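Long-range contact in [Ribosomal protein bS18]-alanine N-acetyltransferase (Escherichia coli O157:H7, PDB 5ISV), which probably acetylates the N-terminal alanine of ribosomal protein bS18 with acetyl-CoA as the acetyl donor, as a member of the GNAT family: residues A[80-85]-A[112-117]. Sequence-based numbering, arbitrary orientation.
Sequences LGRALL and IALYES
R82 reaches from helix 80-94 to S117 at the end of helix 109-117, passing L114 on the way. From CB the side chain runs extended through CG and CD to NE, across the space between the two helices; the axes of 80-85 and 112-117 come within 11.6 Å. CG meets both methyls of L114, with CD2 at 4.1 Å. NE comes next to CG of L114, which lies over one face of the guanidinium; the two side chains run past each other in opposite directions. At the tip, NH2 donates to S117 OG (2.9 Å) in a bent bond (137°). The oxygen sits 29° out of the guanidinium plane. NH1 turns to a water lying in that plane, which in turn donates to the S117 backbone O. S117 OG also donates to the backbone O of L114 (2.7 Å); this bond takes the hydroxyl proton, and OG is the acceptor for R82 NH2. Deeper in, L85 CD1 touches L114 CD2 and meets the edge of the ring of Y115, the predicted proton donor, at CE1 (3.4 Å). The axes of 80-85 and 112-117 run in roughly the same direction, 38° apart. Beneath them, L85 and Y115 both rest on I69 of strand 63-71, a predicted acetyl-CoA-binding residue, while L80 and L84 pack helix 80-94 onto strands 43-47 and 50-60 of the GNAT sheet.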
loop_
_atom_site.group_PDB
_atom_site.type_symbol
_atom_site.label_atom_id
_atom_site.label_comp_id
_atom_site.label_asym_id
_atom_site.label_seq_id
_atom_site.Cartn_x
_atom_site.Cartn_y
_atom_site.Cartn_z
ATOM N N LEU A 80 9.493 8.723 -1.408
ATOM C CA LEU A 80 9.474 7.415 -2.073
ATOM C C LEU A 80 8.166 6.694 -1.861
ATOM O O LEU A 80 7.656 6.079 -2.784
ATOM C CB LEU A 80 10.661 6.549 -1.654
ATOM C CG LEU A 80 12.054 7.178 -1.812
ATOM C CD1 LEU A 80 13.025 6.093 -1.414
ATOM C CD2 LEU A 80 12.227 7.665 -3.230
ATOM N N GLY A 81 7.602 6.861 -0.682
ATOM C CA GLY A 81 6.280 6.295 -0.426
ATOM C C GLY A 81 5.211 6.875 -1.350
ATOM O O GLY A 81 4.458 6.132 -1.965
ATOM N N ARG A 82 5.145 8.212 -1.461
ATOM C CA ARG A 82 4.265 8.879 -2.468
ATOM C C ARG A 82 4.512 8.405 -3.854
ATOM O O ARG A 82 3.566 8.224 -4.605
ATOM C CB ARG A 82 4.440 10.401 -2.552
ATOM C CG ARG A 82 3.698 11.173 -1.558
ATOM C CD ARG A 82 4.054 12.645 -1.634
ATOM N NE ARG A 82 3.374 13.382 -0.603
ATOM C CZ ARG A 82 2.137 13.890 -0.709
ATOM N NH1 ARG A 82 1.430 13.763 -1.830
ATOM N NH2 ARG A 82 1.622 14.532 0.318
ATOM N N ALA A 83 5.796 8.329 -4.242
ATOM C CA ALA A 83 6.085 7.954 -5.622
ATOM C C ALA A 83 5.490 6.574 -5.903
ATOM O O ALA A 83 4.920 6.358 -6.960
ATOM C CB ALA A 83 7.593 8.001 -5.916
ATOM N N LEU A 84 5.684 5.668 -4.956
ATOM C CA LEU A 84 5.262 4.308 -5.126
ATOM C C LEU A 84 3.696 4.212 -5.121
ATOM O O LEU A 84 3.104 3.560 -5.990
ATOM C CB LEU A 84 5.901 3.495 -4.023
ATOM C CG LEU A 84 5.778 1.996 -4.130
ATOM C CD1 LEU A 84 6.252 1.436 -5.455
ATOM C CD2 LEU A 84 6.543 1.328 -2.980
ATOM N N LEU A 85 3.053 4.964 -4.240
ATOM C CA LEU A 85 1.596 5.020 -4.199
ATOM C C LEU A 85 1.014 5.629 -5.451
ATOM O O LEU A 85 0.072 5.125 -6.003
ATOM C CB LEU A 85 1.165 5.805 -2.997
ATOM C CG LEU A 85 1.318 5.023 -1.708
ATOM C CD1 LEU A 85 1.347 6.024 -0.562
ATOM C CD2 LEU A 85 0.224 3.945 -1.497
ATOM N N ILE A 112 -1.567 9.300 7.726
ATOM C CA ILE A 112 -2.993 9.654 7.471
ATOM C C ILE A 112 -3.092 10.967 6.663
ATOM O O ILE A 112 -3.801 11.054 5.667
ATOM C CB ILE A 112 -3.836 9.671 8.799
ATOM C CG1 ILE A 112 -3.905 8.260 9.381
ATOM C CG2 ILE A 112 -5.214 10.319 8.584
ATOM C CD1 ILE A 112 -4.387 8.193 10.819
ATOM N N ALA A 113 -2.357 11.984 7.093
ATOM C CA ALA A 113 -2.317 13.273 6.408
ATOM C C ALA A 113 -1.878 13.105 4.929
ATOM O O ALA A 113 -2.508 13.635 4.023
ATOM C CB ALA A 113 -1.372 14.177 7.161
ATOM N N LEU A 114 -0.822 12.325 4.697
ATOM C CA LEU A 114 -0.356 12.033 3.342
ATOM C C LEU A 114 -1.461 11.363 2.506
ATOM O O LEU A 114 -1.722 11.761 1.368
ATOM C CB LEU A 114 0.898 11.149 3.390
ATOM C CG LEU A 114 1.677 10.845 2.115
ATOM C CD1 LEU A 114 3.142 10.518 2.432
ATOM C CD2 LEU A 114 1.117 9.746 1.255
ATOM N N TYR A 115 -2.116 10.329 3.070
ATOM C CA TYR A 115 -3.166 9.624 2.347
ATOM C C TYR A 115 -4.314 10.576 2.021
ATOM O O TYR A 115 -4.856 10.530 0.904
ATOM C CB TYR A 115 -3.624 8.353 3.108
ATOM C CG TYR A 115 -2.551 7.243 3.131
ATOM C CD1 TYR A 115 -1.796 6.938 2.034
ATOM C CD2 TYR A 115 -2.321 6.479 4.292
ATOM C CE1 TYR A 115 -0.864 5.931 2.083
ATOM C CE2 TYR A 115 -1.389 5.465 4.341
ATOM C CZ TYR A 115 -0.637 5.204 3.224
ATOM O OH TYR A 115 0.366 4.252 3.155
ATOM N N GLU A 116 -4.662 11.457 2.956
ATOM C CA GLU A 116 -5.755 12.397 2.684
ATOM C C GLU A 116 -5.373 13.275 1.498
ATOM O O GLU A 116 -6.203 13.577 0.643
ATOM C CB GLU A 116 -6.020 13.290 3.845
ATOM C CG GLU A 116 -6.506 12.686 5.121
ATOM C CD GLU A 116 -6.466 13.714 6.256
ATOM O OE1 GLU A 116 -5.738 14.790 6.181
ATOM O OE2 GLU A 116 -7.179 13.451 7.227
ATOM N N SER A 117 -4.111 13.703 1.443
ATOM C CA SER A 117 -3.656 14.579 0.337
ATOM C C SER A 117 -3.688 13.872 -1.027
ATOM O O SER A 117 -3.739 14.532 -2.080
ATOM C CB SER A 117 -2.269 15.142 0.641
ATOM O OG SER A 117 -1.254 14.206 0.327
HETATM O O HOH W 1 -1.000 15.032 -3.032
#